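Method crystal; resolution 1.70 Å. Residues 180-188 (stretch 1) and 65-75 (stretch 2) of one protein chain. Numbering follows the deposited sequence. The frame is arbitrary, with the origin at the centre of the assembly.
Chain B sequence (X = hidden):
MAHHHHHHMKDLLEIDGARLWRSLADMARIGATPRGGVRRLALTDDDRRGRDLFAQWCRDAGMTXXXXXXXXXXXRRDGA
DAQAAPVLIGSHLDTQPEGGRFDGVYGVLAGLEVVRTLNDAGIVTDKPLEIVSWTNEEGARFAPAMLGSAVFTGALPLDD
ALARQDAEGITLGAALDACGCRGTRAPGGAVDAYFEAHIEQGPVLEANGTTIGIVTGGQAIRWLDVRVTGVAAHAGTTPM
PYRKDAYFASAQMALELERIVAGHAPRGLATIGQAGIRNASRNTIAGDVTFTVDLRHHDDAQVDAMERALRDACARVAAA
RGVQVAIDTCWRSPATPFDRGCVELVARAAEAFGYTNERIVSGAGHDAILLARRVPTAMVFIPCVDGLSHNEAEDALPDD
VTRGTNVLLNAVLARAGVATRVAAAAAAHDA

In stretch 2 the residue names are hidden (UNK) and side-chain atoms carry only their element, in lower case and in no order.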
# COMPACT_ATOMS: atom_id res chain seq x y z
N GLY B 180 6.78 -14.34 -39.75
CA GLY B 180 6.49 -14.39 -41.17
C GLY B 180 5.31 -13.53 -41.56
O GLY B 180 4.65 -13.81 -42.57
N CYS B 181 5.01 -12.48 -40.80
CA CYS B 181 3.81 -11.72 -41.11
C CYS B 181 4.10 -10.23 -41.26
O CYS B 181 3.25 -9.39 -40.98
CB CYS B 181 2.73 -12.00 -40.08
SG CYS B 181 3.22 -11.71 -38.40
N ARG B 182 5.30 -9.89 -41.73
CA ARG B 182 5.61 -8.52 -42.15
C ARG B 182 5.18 -8.34 -43.61
O ARG B 182 5.90 -8.74 -44.53
CB ARG B 182 7.10 -8.24 -42.01
CG ARG B 182 7.40 -6.76 -42.08
CD ARG B 182 8.80 -6.44 -42.51
NE ARG B 182 9.82 -6.66 -41.48
CZ ARG B 182 10.33 -5.70 -40.72
NH1 ARG B 182 9.88 -4.45 -40.81
NH2 ARG B 182 11.29 -5.98 -39.85
N GLY B 183 4.02 -7.73 -43.82
CA GLY B 183 3.58 -7.44 -45.17
C GLY B 183 4.37 -6.29 -45.75
O GLY B 183 5.11 -5.58 -45.05
N THR B 184 4.27 -6.12 -47.08
CA THR B 184 4.96 -5.02 -47.76
C THR B 184 4.10 -3.77 -47.87
O THR B 184 4.65 -2.70 -48.12
CB THR B 184 5.42 -5.44 -49.16
OG1 THR B 184 4.31 -5.98 -49.89
CG2 THR B 184 6.52 -6.49 -49.10
N ARG B 185 2.78 -3.88 -47.66
CA ARG B 185 1.86 -2.77 -47.92
C ARG B 185 1.82 -1.81 -46.74
O ARG B 185 1.70 -2.25 -45.59
CB ARG B 185 0.46 -3.34 -48.19
CG ARG B 185 -0.61 -2.30 -48.46
CD ARG B 185 -1.97 -2.94 -48.78
NE ARG B 185 -2.67 -3.44 -47.60
CZ ARG B 185 -2.87 -4.73 -47.32
NH1 ARG B 185 -2.42 -5.66 -48.15
NH2 ARG B 185 -3.53 -5.09 -46.22
N ALA B 186 1.95 -0.51 -47.00
CA ALA B 186 1.90 0.46 -45.91
C ALA B 186 0.54 0.38 -45.21
O ALA B 186 -0.49 0.28 -45.88
CB ALA B 186 2.11 1.88 -46.45
N PRO B 187 0.50 0.42 -43.87
CA PRO B 187 -0.80 0.34 -43.19
C PRO B 187 -1.65 1.57 -43.46
O PRO B 187 -1.15 2.68 -43.63
CB PRO B 187 -0.42 0.25 -41.70
CG PRO B 187 1.02 -0.24 -41.70
CD PRO B 187 1.63 0.39 -42.92
N GLY B 188 -2.95 1.35 -43.53
CA GLY B 188 -3.92 2.41 -43.78
C GLY B 188 -4.78 2.09 -44.98
O GLY B 188 -4.72 1.00 -45.56
N UNK B 65 -6.48 -13.09 -48.30
CA UNK B 65 -5.90 -12.72 -47.01
C UNK B 65 -4.53 -12.10 -47.23
O UNK B 65 -3.76 -12.56 -48.07
c UNK B 65 -5.17 -13.51 -44.72
c UNK B 65 -7.16 -14.58 -45.81
c UNK B 65 -5.78 -13.93 -46.06
N UNK B 66 -4.24 -11.04 -46.48
CA UNK B 66 -2.95 -10.36 -46.58
C UNK B 66 -2.65 -9.73 -45.22
O UNK B 66 -3.54 -9.55 -44.39
c UNK B 66 -2.97 -9.27 -47.67
o UNK B 66 -3.83 -8.19 -47.31
N UNK B 67 -1.37 -9.40 -45.02
CA UNK B 67 -0.92 -8.61 -43.87
C UNK B 67 -0.29 -7.32 -44.38
O UNK B 67 0.28 -7.27 -45.48
c UNK B 67 0.09 -9.35 -42.96
c UNK B 67 1.21 -9.95 -43.78
c UNK B 67 -0.61 -10.43 -42.13
N UNK B 68 -0.43 -6.26 -43.58
CA UNK B 68 0.26 -5.01 -43.89
C UNK B 68 1.62 -5.00 -43.19
O UNK B 68 2.02 -5.98 -42.56
c UNK B 68 -0.83 -3.60 -42.04
o UNK B 68 -0.11 -4.20 -41.20
c UNK B 68 -0.60 -3.80 -43.55
o UNK B 68 -1.77 -2.84 -41.72
N UNK B 69 2.31 -3.85 -43.27
CA UNK B 69 3.70 -3.72 -42.82
C UNK B 69 3.87 -3.79 -41.31
O UNK B 69 5.01 -3.87 -40.84
c UNK B 69 4.32 -2.42 -43.35
N UNK B 70 2.78 -3.81 -40.54
CA UNK B 70 2.87 -4.03 -39.10
C UNK B 70 2.12 -5.30 -38.68
O UNK B 70 1.86 -5.54 -37.50
c UNK B 70 2.97 -2.77 -36.89
c UNK B 70 2.41 -2.78 -38.31
c UNK B 70 0.89 -2.64 -38.29
N UNK B 71 1.83 -6.17 -39.65
CA UNK B 71 1.24 -7.45 -39.29
C UNK B 71 -0.27 -7.45 -39.14
O UNK B 71 -0.83 -8.50 -38.79
N UNK B 72 -0.94 -6.32 -39.37
CA UNK B 72 -2.40 -6.34 -39.29
C UNK B 72 -2.90 -7.31 -40.34
O UNK B 72 -2.42 -7.30 -41.48
n UNK B 72 -2.40 -2.71 -38.79
c UNK B 72 -3.00 -4.96 -39.51
o UNK B 72 -2.68 -4.30 -37.22
c UNK B 72 -2.66 -3.96 -38.40
N UNK B 73 -3.82 -8.20 -39.96
CA UNK B 73 -4.25 -9.34 -40.78
C UNK B 73 -5.63 -9.05 -41.34
O UNK B 73 -6.59 -8.91 -40.58
c UNK B 73 -4.56 -11.98 -40.58
c UNK B 73 -4.26 -10.62 -39.94
c UNK B 73 -3.66 -12.30 -41.78
c UNK B 73 -4.38 -13.06 -39.51
N UNK B 74 -5.74 -8.97 -42.68
CA UNK B 74 -6.97 -8.60 -43.37
C UNK B 74 -7.47 -9.71 -44.26
O UNK B 74 -6.71 -10.24 -45.08
c UNK B 74 -6.73 -7.39 -44.27
c UNK B 74 -5.99 -3.81 -42.06
c UNK B 74 -4.94 -4.64 -42.43
c UNK B 74 -7.28 -4.12 -42.44
c UNK B 74 -5.17 -5.80 -43.15
c UNK B 74 -6.47 -6.14 -43.51
c UNK B 74 -7.52 -5.30 -43.15
N UNK B 75 -8.75 -10.02 -44.16
CA UNK B 75 -9.40 -10.95 -45.08
C UNK B 75 -10.44 -10.17 -45.87
O UNK B 75 -11.22 -9.39 -45.29
c UNK B 75 -10.06 -12.11 -44.33
O HOH W 1 1.35 -6.66 -47.74
O HOH W 2 -3.45 -1.68 -43.49
O HOH W 3 7.52 -3.39 -42.02

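Position 65 carries three side-chain carbons, one bearing the other two, and none comes near stretch 1. A beta-branched, all-carbon side chain is valine, a residue at home in the strand that runs through here: Val65.

Position 66 has one carbon followed by one oxygen. Its CA-to-CB bond points toward stretch 1, and the oxygen lies at the edge of the Arg185 guanidinium, 3.0 Å from Arg185 NH1. The pattern is serine. Ser66 OG accepts a hydrogen bond from Arg185 NH1 and a weak one from Arg185 NH2 at 3.3 Å, so a small hydroxyl serves both nitrogens.

Position 67 again shows one carbon carrying two more, and one outer carbon comes 3.5 Å from Cys181 O: valine, whose branched side chain suits a strand. Val67 CG1 also lies 4.2 Å from Cys181 CB, and Val67 O receives a CA-H...O contact from Gly183 CA at 3.3 Å.

Position 68 has two carbons, the second bearing two oxygens, one of them 3.4 Å from Pro187 CB. Two oxygens make it aspartate; asparagine would have a nitrogen in place of one. Asp68 folds its carboxylate back over the turn that it begins: Asp68 OD1 accepts from the backbone N of position 70 at 3.0 Å and of position 72 at 2.9 Å. An acceptor is what these amide hydrogens require. Asp68 OD2, the oxygen near Pro187, accepts from water 2, which in turn accepts from Gly188 N.

Position 69 has a single carbon, 3.9 Å from Pro187 CD, so it is alanine. The methyl is small enough to lie beside the proline ring, while Ala69 N donates to Arg185 O at 2.9 Å.

Position 70 is a third branched trio of carbons. Its CA-to-CB bond points away, yet one outer carbon reaches within 4.2 Å of Pro187 CG. This is valine; Val70 is buried, where an apolar side chain fits.

Position 71 has no side-chain atoms, and its CA approaches Cys181 O at 3.3 Å. It is glycine: with phi and psi of 85° and 2°, a CB would jam against the preceding carbonyl oxygen. Gly71 closes the type I turn.

Position 72 has two carbons, the second with one oxygen and one nitrogen: asparagine. Asn72 ND2 donates to Asp68 OD2 at 3.0 Å, tying down the loop.

Position 73 has four carbons forked at the second and makes no contact with stretch 1: leucine, apolar as suits the buried strand.

Position 74 is one carbon and a six-carbon ring; its CA-to-CB bond points toward stretch 1, and a ring carbon lies 3.6 Å from Arg185 NH2. Phe74 thus offers apolar surface at the guanidinium edge.

Position 75, one carbon, is out of reach: alanine, small and apolar in a buried strand.

Backbone and side chain share the contact. Gly183 N donates to Asp68 O at 2.9 Å, matching the Ala69-Arg185 bond, and an ideal CB on Gly183 would sit 1.8 Å from Val67 O, a clash that glycine avoids. The Arg185 guanidinium holds Ser66, Pro187 packs on Ala69, and water 1 links Val67 O to Arg185 N.

Stretch 2, residues 65-75: VSVDAVGNLFA
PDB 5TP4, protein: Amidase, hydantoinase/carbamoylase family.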